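Local coordinates for protein putative acetyltransferase Ta0821 (Thermoplasma acidophilum DSM 1728, PDB 3C26) that probably transfers acyl groups as a putative acetyltransferase of the GNAT family, at residues S222-A225 / S226-I229; C174-D178 / W179-C183; S126-E129 / P130-R133. All coordinates share one frame; numbering follows the deposited sequence.

Overall arrangement
The three contacts are local turns and caps strung in series along the chain: contact 3 first, then contact 2, then contact 1. Contacts 3 and 1 each start a helix that follows a strand, helix 129-138 after strand 119-125 and helix 225-232 after strand 214-221, and both use an N-cap side chain. Contact 2, a disulfide-closed hairpin of strands 174-177 and 180-183, lies between them, its centre about 19 Å from that of contact 1 and 21 Å from that of contact 3; the centres of contacts 1 and 3 are about 29 Å apart. Contact 3, in the GNAT part of the chain, meets the second subunit; contact 2 is buried, about 9 Å from the centre of the chain in space.

Contact 1. Residues S222-A225 / S226-I229; sequences SDDA and SSFI
The carboxylate of Asp224 is the flat group that meets the next turn: Ser227 OG gives its proton to OD2 from above the carboxylate plane, 43° out of it, while the other oxygen turns to the backbone. Asp224 OD2 and Ser227 OG are 2.5 Å apart, a short bond, and OD1 takes a weak but fairly straight bond from Ser227 N at 3.2 Å. The group reaches both donors because CG lies opposite the backbone N of Asp224 (chi1 -179°), which swings the carboxylate along the chain toward the first helical turn. The ring of Phe228 leads away from the loop; it meets the ring of Tyr232 with planes at about 45° and rests on Phe241 of strand 237-243. Asp224 is thus the N-cap of helix 225-232, its negative charge lying where the helix dipole would probably be felt as favourable. Behind the cap the regular bonds begin: Phe228 N to Asp224 O at 3.2 Å, and Ile229 N to Ala225 O at 2.9 Å. Upstream, Ser222 OG accepts from Asp224 N at 2.9 Å, an ST turn that fastens the residue carrying the cap to the chain leaving strand 214-221. Ile229, buried, packs on Leu251, Tyr253 and Phe241, and Ser226 touches Leu251 and Pro252.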
ATOM      1  N   SER A 222      -7.741  23.651  -0.874  1.00 24.72           N
ATOM      2  CA  SER A 222      -8.938  23.730  -0.034  1.00 26.34           C
ATOM      3  C   SER A 222      -8.617  24.414   1.281  1.00 27.86           C
ATOM      4  O   SER A 222      -7.532  24.216   1.802  1.00 29.26           O
ATOM      5  CB  SER A 222      -9.517  22.345   0.263  1.00 25.64           C
ATOM      6  OG  SER A 222     -10.602  22.503   1.165  1.00 25.52           O
ATOM      7  N   ASP A 223      -9.538  25.209   1.810  1.00 28.70           N
ATOM      8  CA  ASP A 223      -9.293  25.813   3.113  1.00 30.04           C
ATOM      9  C   ASP A 223      -9.622  24.808   4.180  1.00 30.85           C
ATOM     10  O   ASP A 223      -9.214  24.970   5.308  1.00 32.32           O
ATOM     11  CB  ASP A 223     -10.092  27.111   3.333  1.00 30.56           C
ATOM     12  N   ASP A 224     -10.346  23.754   3.806  1.00 30.97           N
ATOM     13  CA  ASP A 224     -10.705  22.673   4.751  1.00 30.38           C
ATOM     14  C   ASP A 224     -10.931  21.338   4.047  1.00 30.07           C
ATOM     15  O   ASP A 224     -12.070  20.923   3.797  1.00 29.30           O
ATOM     16  CB  ASP A 224     -11.942  23.066   5.568  1.00 30.78           C
ATOM     17  CG  ASP A 224     -12.347  22.013   6.567  1.00 30.15           C
ATOM     18  OD1 ASP A 224     -11.599  21.037   6.767  1.00 30.63           O
ATOM     19  OD2 ASP A 224     -13.440  22.162   7.132  1.00 27.80           O
ATOM     20  N   ALA A 225      -9.826  20.665   3.754  1.00 29.86           N
ATOM     21  CA  ALA A 225      -9.894  19.396   2.991  1.00 30.18           C
ATOM     22  C   ALA A 225     -10.646  18.312   3.751  1.00 30.49           C
ATOM     23  O   ALA A 225     -11.385  17.538   3.157  1.00 30.08           O
ATOM     24  CB  ALA A 225      -8.488  18.892   2.560  1.00 29.66           C
ATOM     25  N   SER A 226     -10.479  18.263   5.068  1.00 30.91           N
ATOM     26  CA  SER A 226     -11.230  17.249   5.861  1.00 30.71           C
ATOM     27  C   SER A 226     -12.731  17.324   5.593  1.00 29.81           C
ATOM     28  O   SER A 226     -13.393  16.319   5.377  1.00 28.60           O
ATOM     29  CB  SER A 226     -11.007  17.413   7.363  1.00 30.51           C
ATOM     30  OG  SER A 226      -9.663  17.142   7.685  1.00 32.24           O
ATOM     31  N   SER A 227     -13.264  18.541   5.603  1.00 29.67           N
ATOM     32  CA  SER A 227     -14.725  18.718   5.418  1.00 29.27           C
ATOM     33  C   SER A 227     -15.139  18.378   4.012  1.00 28.84           C
ATOM     34  O   SER A 227     -16.217  17.817   3.765  1.00 28.44           O
ATOM     35  CB  SER A 227     -15.179  20.154   5.719  1.00 29.78           C
ATOM     36  OG  SER A 227     -15.234  20.378   7.106  1.00 29.90           O
ATOM     37  N   PHE A 228     -14.269  18.739   3.080  1.00 28.08           N
ATOM     38  CA  PHE A 228     -14.538  18.451   1.670  1.00 27.59           C
ATOM     39  C   PHE A 228     -14.631  16.927   1.457  1.00 28.16           C
ATOM     40  O   PHE A 228     -15.523  16.401   0.784  1.00 28.67           O
ATOM     41  CB  PHE A 228     -13.481  19.079   0.745  1.00 26.96           C
ATOM     42  CG  PHE A 228     -13.803  18.892  -0.697  1.00 25.85           C
ATOM     43  CD1 PHE A 228     -14.609  19.797  -1.363  1.00 25.77           C
ATOM     44  CD2 PHE A 228     -13.371  17.743  -1.377  1.00 26.05           C
ATOM     45  CE1 PHE A 228     -14.958  19.585  -2.704  1.00 27.31           C
ATOM     46  CE2 PHE A 228     -13.723  17.517  -2.684  1.00 24.55           C
ATOM     47  CZ  PHE A 228     -14.526  18.437  -3.351  1.00 25.03           C
ATOM     48  N   ILE A 229     -13.716  16.206   2.065  1.00 28.93           N
ATOM     49  CA  ILE A 229     -13.714  14.758   1.909  1.00 28.86           C
ATOM     50  C   ILE A 229     -14.897  14.134   2.614  1.00 29.79           C
ATOM     51  O   ILE A 229     -15.536  13.217   2.110  1.00 29.25           O
ATOM     52  CB  ILE A 229     -12.429  14.136   2.464  1.00 29.17           C
ATOM     53  CG1 ILE A 229     -11.285  14.397   1.492  1.00 28.16           C
ATOM     54  CG2 ILE A 229     -12.607  12.664   2.656  1.00 27.57           C
ATOM     55  CD1 ILE A 229      -9.981  14.162   2.094  1.00 28.59           C
TER

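Contact 2. Residues C174-D178 / W179-C183; sequences CFFID and WKYMC
Asp178 and Trp179, neither a glycine, both take positive phi in the type I' turn from Ile177 to Lys180 that reverses this two-strand hairpin. At the open end a disulfide joins Cys174 to Cys183 across a non-hydrogen-bonded antiparallel pair, the CA atoms only 4.0 Å apart and the S-S torsion at 101°. Between the ends run four backbone bonds, two for Phe175 with Met182 and two for Ile177 with Lys180; Phe175 N to Met182 O is 2.8 Å. Tyr181 shares its face of the hairpin with Phe176 and the disulfide. With CG opposite its own backbone N (chi1 -163°), its ring lies along the neighbouring strand and turns an edge to the face of Phe176, CD1 near the rim and the planes at 77°. At its far end CE2 touches Cys174 CB at 3.4 Å, and OH is hydrogen-bonded to Arg244. A leucine in place of Tyr181 would probably leave Arg244 without this hydroxyl partner and open a gap beside the disulfide. On the other face Met182, a selenomethionine, bends so that CE meets Ile177 CB at 3.8 Å. Asp178 and Lys180 run side by side into a long salt bridge, OD2 to NZ 3.5 Å, while NZ also binds Tyr194 and Glu78. The disulfide and backbone bonds hold the strands together, and the two carboxylates probably favour a protonated Lys180.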
ATOM      1  N   CYS A 174       0.033  25.564  -9.927  1.00 23.28           N
ATOM      2  CA  CYS A 174       0.162  24.288 -10.687  1.00 23.60           C
ATOM      3  C   CYS A 174      -0.823  23.372 -10.071  1.00 23.91           C
ATOM      4  O   CYS A 174      -0.971  23.357  -8.851  1.00 24.13           O
ATOM      5  CB  CYS A 174       1.547  23.676 -10.647  1.00 24.17           C
ATOM      6  SG  CYS A 174       2.817  24.762 -11.208  1.00 25.92           S
ATOM      7  N   PHE A 175      -1.510  22.644 -10.943  1.00 23.83           N
ATOM      8  CA  PHE A 175      -2.631  21.789 -10.600  1.00 24.08           C
ATOM      9  C   PHE A 175      -2.692  20.528 -11.419  1.00 22.88           C
ATOM     10  O   PHE A 175      -2.225  20.472 -12.530  1.00 21.32           O
ATOM     11  CB  PHE A 175      -3.976  22.470 -10.966  1.00 24.95           C
ATOM     12  CG  PHE A 175      -4.039  23.935 -10.706  1.00 28.29           C
ATOM     13  CD1 PHE A 175      -3.618  24.840 -11.670  1.00 29.88           C
ATOM     14  CD2 PHE A 175      -4.615  24.411  -9.529  1.00 32.92           C
ATOM     15  CE1 PHE A 175      -3.691  26.169 -11.444  1.00 28.82           C
ATOM     16  CE2 PHE A 175      -4.696  25.768  -9.293  1.00 33.29           C
ATOM     17  CZ  PHE A 175      -4.233  26.647 -10.250  1.00 32.08           C
ATOM     18  N   PHE A 176      -3.324  19.525 -10.834  1.00 23.79           N
ATOM     19  CA  PHE A 176      -3.655  18.284 -11.526  1.00 24.09           C
ATOM     20  C   PHE A 176      -5.001  18.508 -12.139  1.00 25.30           C
ATOM     21  O   PHE A 176      -5.968  18.773 -11.435  1.00 28.35           O
ATOM     22  CB  PHE A 176      -3.705  17.061 -10.607  1.00 24.31           C
ATOM     23  CG  PHE A 176      -2.665  16.034 -10.905  1.00 22.75           C
ATOM     24  CD1 PHE A 176      -2.472  15.579 -12.195  1.00 26.32           C
ATOM     25  CD2 PHE A 176      -1.926  15.465  -9.896  1.00 26.77           C
ATOM     26  CE1 PHE A 176      -1.538  14.601 -12.500  1.00 27.38           C
ATOM     27  CE2 PHE A 176      -0.980  14.486 -10.189  1.00 28.46           C
ATOM     28  CZ  PHE A 176      -0.806  14.055 -11.514  1.00 31.08           C
ATOM     29  N   ILE A 177      -5.047  18.490 -13.461  1.00 24.84           N
ATOM     30  CA  ILE A 177      -6.291  18.566 -14.156  1.00 24.67           C
ATOM     31  C   ILE A 177      -6.347  17.461 -15.213  1.00 24.70           C
ATOM     32  O   ILE A 177      -5.462  17.345 -16.064  1.00 24.57           O
ATOM     33  CB  ILE A 177      -6.486  19.910 -14.796  1.00 24.80           C
ATOM     34  CG1 ILE A 177      -6.485  21.009 -13.714  1.00 26.65           C
ATOM     35  CG2 ILE A 177      -7.806  19.977 -15.544  1.00 22.28           C
ATOM     36  CD1 ILE A 177      -6.890  22.357 -14.256  1.00 29.27           C
ATOM     37  N   ASP A 178      -7.391  16.657 -15.153  1.00 24.12           N
ATOM     38  CA  ASP A 178      -7.524  15.541 -16.116  1.00 23.49           C
ATOM     39  C   ASP A 178      -6.202  14.806 -16.301  1.00 23.39           C
ATOM     40  O   ASP A 178      -5.715  14.622 -17.415  1.00 23.39           O
ATOM     41  CB  ASP A 178      -8.024  16.046 -17.463  1.00 23.08           C
ATOM     42  CG  ASP A 178      -8.295  14.915 -18.476  1.00 24.86           C
ATOM     43  OD1 ASP A 178      -8.649  13.818 -18.075  1.00 23.55           O
ATOM     44  OD2 ASP A 178      -8.183  15.151 -19.692  1.00 25.66           O
ATOM     45  N   TRP A 179      -5.603  14.441 -15.172  1.00 23.29           N
ATOM     46  CA  TRP A 179      -4.360  13.628 -15.090  1.00 22.64           C
ATOM     47  C   TRP A 179      -3.099  14.242 -15.687  1.00 23.42           C
ATOM     48  O   TRP A 179      -2.119  13.551 -15.994  1.00 24.01           O
ATOM     49  CB  TRP A 179      -4.566  12.216 -15.662  1.00 23.42           C
ATOM     50  CG  TRP A 179      -5.542  11.416 -14.893  1.00 19.69           C
ATOM     51  CD1 TRP A 179      -6.909  11.408 -15.077  1.00 22.28           C
ATOM     52  CD2 TRP A 179      -5.288  10.533 -13.785  1.00 20.35           C
ATOM     53  NE1 TRP A 179      -7.486  10.596 -14.160  1.00 19.25           N
ATOM     54  CE2 TRP A 179      -6.529  10.016 -13.377  1.00 21.06           C
ATOM     55  CE3 TRP A 179      -4.137  10.144 -13.095  1.00 22.52           C
ATOM     56  CZ2 TRP A 179      -6.664   9.121 -12.313  1.00 23.16           C
ATOM     57  CZ3 TRP A 179      -4.278   9.237 -12.043  1.00 26.47           C
ATOM     58  CH2 TRP A 179      -5.533   8.756 -11.662  1.00 22.51           C
ATOM     59  N   LYS A 180      -3.167  15.548 -15.837  1.00 23.29           N
ATOM     60  CA  LYS A 180      -2.089  16.371 -16.328  1.00 23.39           C
ATOM     61  C   LYS A 180      -1.761  17.404 -15.242  1.00 24.34           C
ATOM     62  O   LYS A 180      -2.637  18.059 -14.714  1.00 25.50           O
ATOM     63  CB  LYS A 180      -2.516  17.047 -17.645  1.00 22.72           C
ATOM     64  CG  LYS A 180      -2.803  16.089 -18.788  1.00 22.14           C
ATOM     65  CD  LYS A 180      -3.509  16.759 -19.983  1.00 23.20           C
ATOM     66  CE  LYS A 180      -5.004  16.759 -19.805  1.00 25.94           C
ATOM     67  NZ  LYS A 180      -5.819  17.495 -20.886  1.00 26.15           N
ATOM     68  N   TYR A 181      -0.481  17.505 -14.892  1.00 24.33           N
ATOM     69  CA  TYR A 181      -0.022  18.521 -13.953  1.00 24.48           C
ATOM     70  C   TYR A 181       0.452  19.742 -14.763  1.00 24.15           C
ATOM     71  O   TYR A 181       1.476  19.716 -15.448  1.00 23.02           O
ATOM     72  CB  TYR A 181       1.088  17.978 -13.021  1.00 23.51           C
ATOM     73  CG  TYR A 181       1.308  18.828 -11.783  1.00 24.78           C
ATOM     74  CD1 TYR A 181       0.388  18.794 -10.715  1.00 23.95           C
ATOM     75  CD2 TYR A 181       2.424  19.640 -11.655  1.00 23.06           C
ATOM     76  CE1 TYR A 181       0.581  19.527  -9.581  1.00 24.54           C
ATOM     77  CE2 TYR A 181       2.592  20.402 -10.530  1.00 21.50           C
ATOM     78  CZ  TYR A 181       1.672  20.359  -9.504  1.00 22.38           C
ATOM     79  OH  TYR A 181       1.887  21.130  -8.382  1.00 26.88           O
HETATM   80  N   MSE A 182      -0.294  20.819 -14.631  1.00 24.13           N
HETATM   81  CA  MSE A 182      -0.092  22.007 -15.442  1.00 24.92           C
HETATM   82  C   MSE A 182      -0.129  23.276 -14.617  1.00 25.51           C
HETATM   83  O   MSE A 182      -0.801  23.354 -13.601  1.00 25.57           O
HETATM   84  CB  MSE A 182      -1.209  22.079 -16.509  1.00 25.88           C
HETATM   85  CG  MSE A 182      -2.605  22.244 -15.941  1.00 25.84           C
HETATM   86 SE   MSE A 182      -4.092  22.319 -17.271  0.75 26.78          SE
HETATM   87  CE  MSE A 182      -4.204  20.457 -17.759  1.00 22.48           C
ATOM     88  N   CYS A 183       0.572  24.276 -15.101  1.00 26.28           N
ATOM     89  CA  CYS A 183       0.628  25.556 -14.434  1.00 28.31           C
ATOM     90  C   CYS A 183       0.082  26.657 -15.322  1.00 30.30           C
ATOM     91  O   CYS A 183       0.073  26.576 -16.556  1.00 28.35           O
ATOM     92  CB  CYS A 183       2.047  25.899 -13.981  1.00 27.67           C
ATOM     93  SG  CYS A 183       2.934  24.502 -13.208  1.00 26.91           S
TER

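Contact 3. Residues S126-E129 / P130-R133; sequences SWNE and PSLR. With EDO (1,2-ethanediol), chain H; EDO (1,2-ethanediol), chain I.
Asn128 and Leu132 form the tight side of this helix start. Asn128 O takes Leu132 N at 2.8 Å, nearly end-on to the carbonyl, and the branch of Leu132 folds back over the loop, CD1 reaching Ser126 O at 3.4 Å. Asn128 is the N-cap of helix 129-138: with CG opposite the backbone N (chi1 -168°), OD1 faces Ser131 N in a long, weak capping bond of 3.5 Å, and Trp27 NE1 donates to the same oxygen. The looser side is the water-bridged one, where Glu129 OE2 and Arg133 NH1 stay 5.0 Å apart. One water spans them, giving to Glu129 OE2 at 2.5 Å and accepting from Arg133 NH1. An ethanediol, probably from the crystallisation liquor, adds a weak bond to OE2. Glu129 itself is buried, and its OE1 is held in a salt bridge by Lys38 of the second subunit. A second ethanediol bonds Ser126 OG, which also accepts from Ser258 N. Leu132 packs against strands 119-125 and 258-265, Asn128 touches Tyr36 of helix 31-40, and the second subunit's Tyr31 and Tyr32 lie against Arg133 and Pro130.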
ATOM      1  N   SER A 126       3.842   6.177  -5.697  1.00 21.51           N
ATOM      2  CA  SER A 126       4.890   6.174  -4.648  1.00 20.63           C
ATOM      3  C   SER A 126       5.448   4.758  -4.393  1.00 20.98           C
ATOM      4  O   SER A 126       6.568   4.595  -3.926  1.00 19.87           O
ATOM      5  CB  SER A 126       4.320   6.689  -3.328  1.00 21.39           C
ATOM      6  OG  SER A 126       3.177   5.922  -2.926  1.00 18.04           O
ATOM      7  N   TRP A 127       4.660   3.733  -4.700  1.00 20.31           N
ATOM      8  CA  TRP A 127       5.106   2.313  -4.497  1.00 19.45           C
ATOM      9  C   TRP A 127       5.792   1.706  -5.726  1.00 20.08           C
ATOM     10  O   TRP A 127       6.302   0.581  -5.700  1.00 20.22           O
ATOM     11  CB  TRP A 127       3.912   1.420  -4.128  1.00 20.24           C
ATOM     12  CG  TRP A 127       2.703   1.552  -5.050  1.00 19.06           C
ATOM     13  CD1 TRP A 127       1.537   2.224  -4.756  1.00 22.38           C
ATOM     14  CD2 TRP A 127       2.502   0.966  -6.332  1.00 21.03           C
ATOM     15  NE1 TRP A 127       0.672   2.139  -5.792  1.00 20.10           N
ATOM     16  CE2 TRP A 127       1.215   1.352  -6.769  1.00 22.42           C
ATOM     17  CE3 TRP A 127       3.291   0.168  -7.178  1.00 25.93           C
ATOM     18  CZ2 TRP A 127       0.690   0.969  -8.017  1.00 24.46           C
ATOM     19  CZ3 TRP A 127       2.758  -0.236  -8.418  1.00 22.01           C
ATOM     20  CH2 TRP A 127       1.479   0.171  -8.822  1.00 25.11           C
ATOM     21  N   ASN A 128       5.780   2.446  -6.835  1.00 20.81           N
ATOM     22  CA  ASN A 128       6.287   1.904  -8.102  1.00 20.78           C
ATOM     23  C   ASN A 128       7.769   2.178  -8.232  1.00 21.06           C
ATOM     24  O   ASN A 128       8.218   3.002  -9.006  1.00 19.43           O
ATOM     25  CB  ASN A 128       5.498   2.407  -9.303  1.00 20.37           C
ATOM     26  CG  ASN A 128       5.827   1.641 -10.548  1.00 20.29           C
ATOM     27  OD1 ASN A 128       6.696   0.776 -10.519  1.00 20.16           O
ATOM     28  ND2 ASN A 128       5.100   1.905 -11.651  1.00 18.62           N
ATOM     29  N   GLU A 129       8.508   1.428  -7.432  1.00 21.92           N
ATOM     30  CA  GLU A 129       9.912   1.649  -7.257  1.00 22.61           C
ATOM     31  C   GLU A 129      10.711   1.554  -8.559  1.00 23.81           C
ATOM     32  O   GLU A 129      11.584   2.371  -8.777  1.00 23.64           O
ATOM     33  CB  GLU A 129      10.494   0.715  -6.206  1.00 22.86           C
ATOM     34  CG  GLU A 129      11.850   1.137  -5.728  1.00 24.99           C
ATOM     35  CD  GLU A 129      11.850   2.431  -4.876  1.00 28.44           C
ATOM     36  OE1 GLU A 129      10.807   2.871  -4.387  1.00 27.24           O
ATOM     37  OE2 GLU A 129      12.943   3.000  -4.695  1.00 29.01           O
ATOM     38  N   PRO A 130      10.458   0.519  -9.402  1.00 24.46           N
ATOM     39  CA  PRO A 130      11.192   0.430 -10.673  1.00 23.98           C
ATOM     40  C   PRO A 130      10.940   1.653 -11.572  1.00 24.88           C
ATOM     41  O   PRO A 130      11.843   2.172 -12.202  1.00 23.59           O
ATOM     42  CB  PRO A 130      10.608  -0.841 -11.293  1.00 24.96           C
ATOM     43  CG  PRO A 130      10.285  -1.686 -10.106  1.00 25.21           C
ATOM     44  CD  PRO A 130       9.689  -0.717  -9.136  1.00 24.20           C
ATOM     45  N   SER A 131       9.709   2.110 -11.624  1.00 24.85           N
ATOM     46  CA  SER A 131       9.402   3.291 -12.429  0.50 25.31           C
ATOM     47  C   SER A 131      10.001   4.554 -11.823  1.00 25.16           C
ATOM     48  O   SER A 131      10.480   5.402 -12.539  1.00 26.15           O
ATOM     49  CB  SER A 131       7.906   3.452 -12.623  0.50 25.02           C
ATOM     50  OG  SER A 131       7.392   2.314 -13.299  0.50 26.07           O
ATOM     51  N   LEU A 132       9.995   4.651 -10.496  1.00 25.24           N
ATOM     52  CA  LEU A 132      10.577   5.826  -9.790  1.00 24.73           C
ATOM     53  C   LEU A 132      12.092   5.858 -10.049  1.00 24.27           C
ATOM     54  O   LEU A 132      12.696   6.898 -10.264  1.00 24.21           O
ATOM     55  CB  LEU A 132      10.291   5.758  -8.288  1.00 24.73           C
ATOM     56  CG  LEU A 132       8.837   5.977  -7.780  1.00 24.08           C
ATOM     57  CD1 LEU A 132       8.696   5.607  -6.312  1.00 23.27           C
ATOM     58  CD2 LEU A 132       8.397   7.405  -7.996  1.00 19.60           C
ATOM     59  N   ARG A 133      12.701   4.691 -10.004  1.00 23.47           N
ATOM     60  CA  ARG A 133      14.138   4.559 -10.313  1.00 23.59           C
ATOM     61  C   ARG A 133      14.442   4.936 -11.765  1.00 23.33           C
ATOM     62  O   ARG A 133      15.445   5.572 -12.075  1.00 22.43           O
ATOM     63  CB  ARG A 133      14.633   3.130 -10.034  1.00 24.04           C
ATOM     64  CG  ARG A 133      14.586   2.749  -8.542  1.00 26.04           C
ATOM     65  CD  ARG A 133      15.423   3.694  -7.672  1.00 32.49           C
ATOM     66  NE  ARG A 133      16.851   3.580  -7.970  1.00 40.28           N
ATOM     67  CZ  ARG A 133      17.673   2.608  -7.547  1.00 43.57           C
ATOM     68  NH1 ARG A 133      17.229   1.601  -6.792  1.00 43.94           N
ATOM     69  NH2 ARG A 133      18.965   2.651  -7.899  1.00 44.14           N
TER
HETATM   70  C1  EDO H 272       3.849   2.429   0.138  1.00 43.64           C
HETATM   71  O1  EDO H 272       2.565   2.093  -0.415  1.00 43.81           O
HETATM   72  C2  EDO H 272       4.666   3.181  -0.895  1.00 42.66           C
HETATM   73  O2  EDO H 272       4.025   4.436  -0.961  1.00 41.66           O
HETATM   74  C1  EDO I 273      12.642   7.251  -5.669  1.00 47.01           C
HETATM   75  O1  EDO I 273      12.846   5.840  -5.850  1.00 44.53           O
HETATM   76  C2  EDO I 273      13.969   7.985  -5.621  1.00 46.58           C
HETATM   77  O2  EDO I 273      14.637   7.763  -6.857  1.00 49.30           O
HETATM   78  O   HOH W   1      15.074   1.710  -5.136  1.00 45.09           O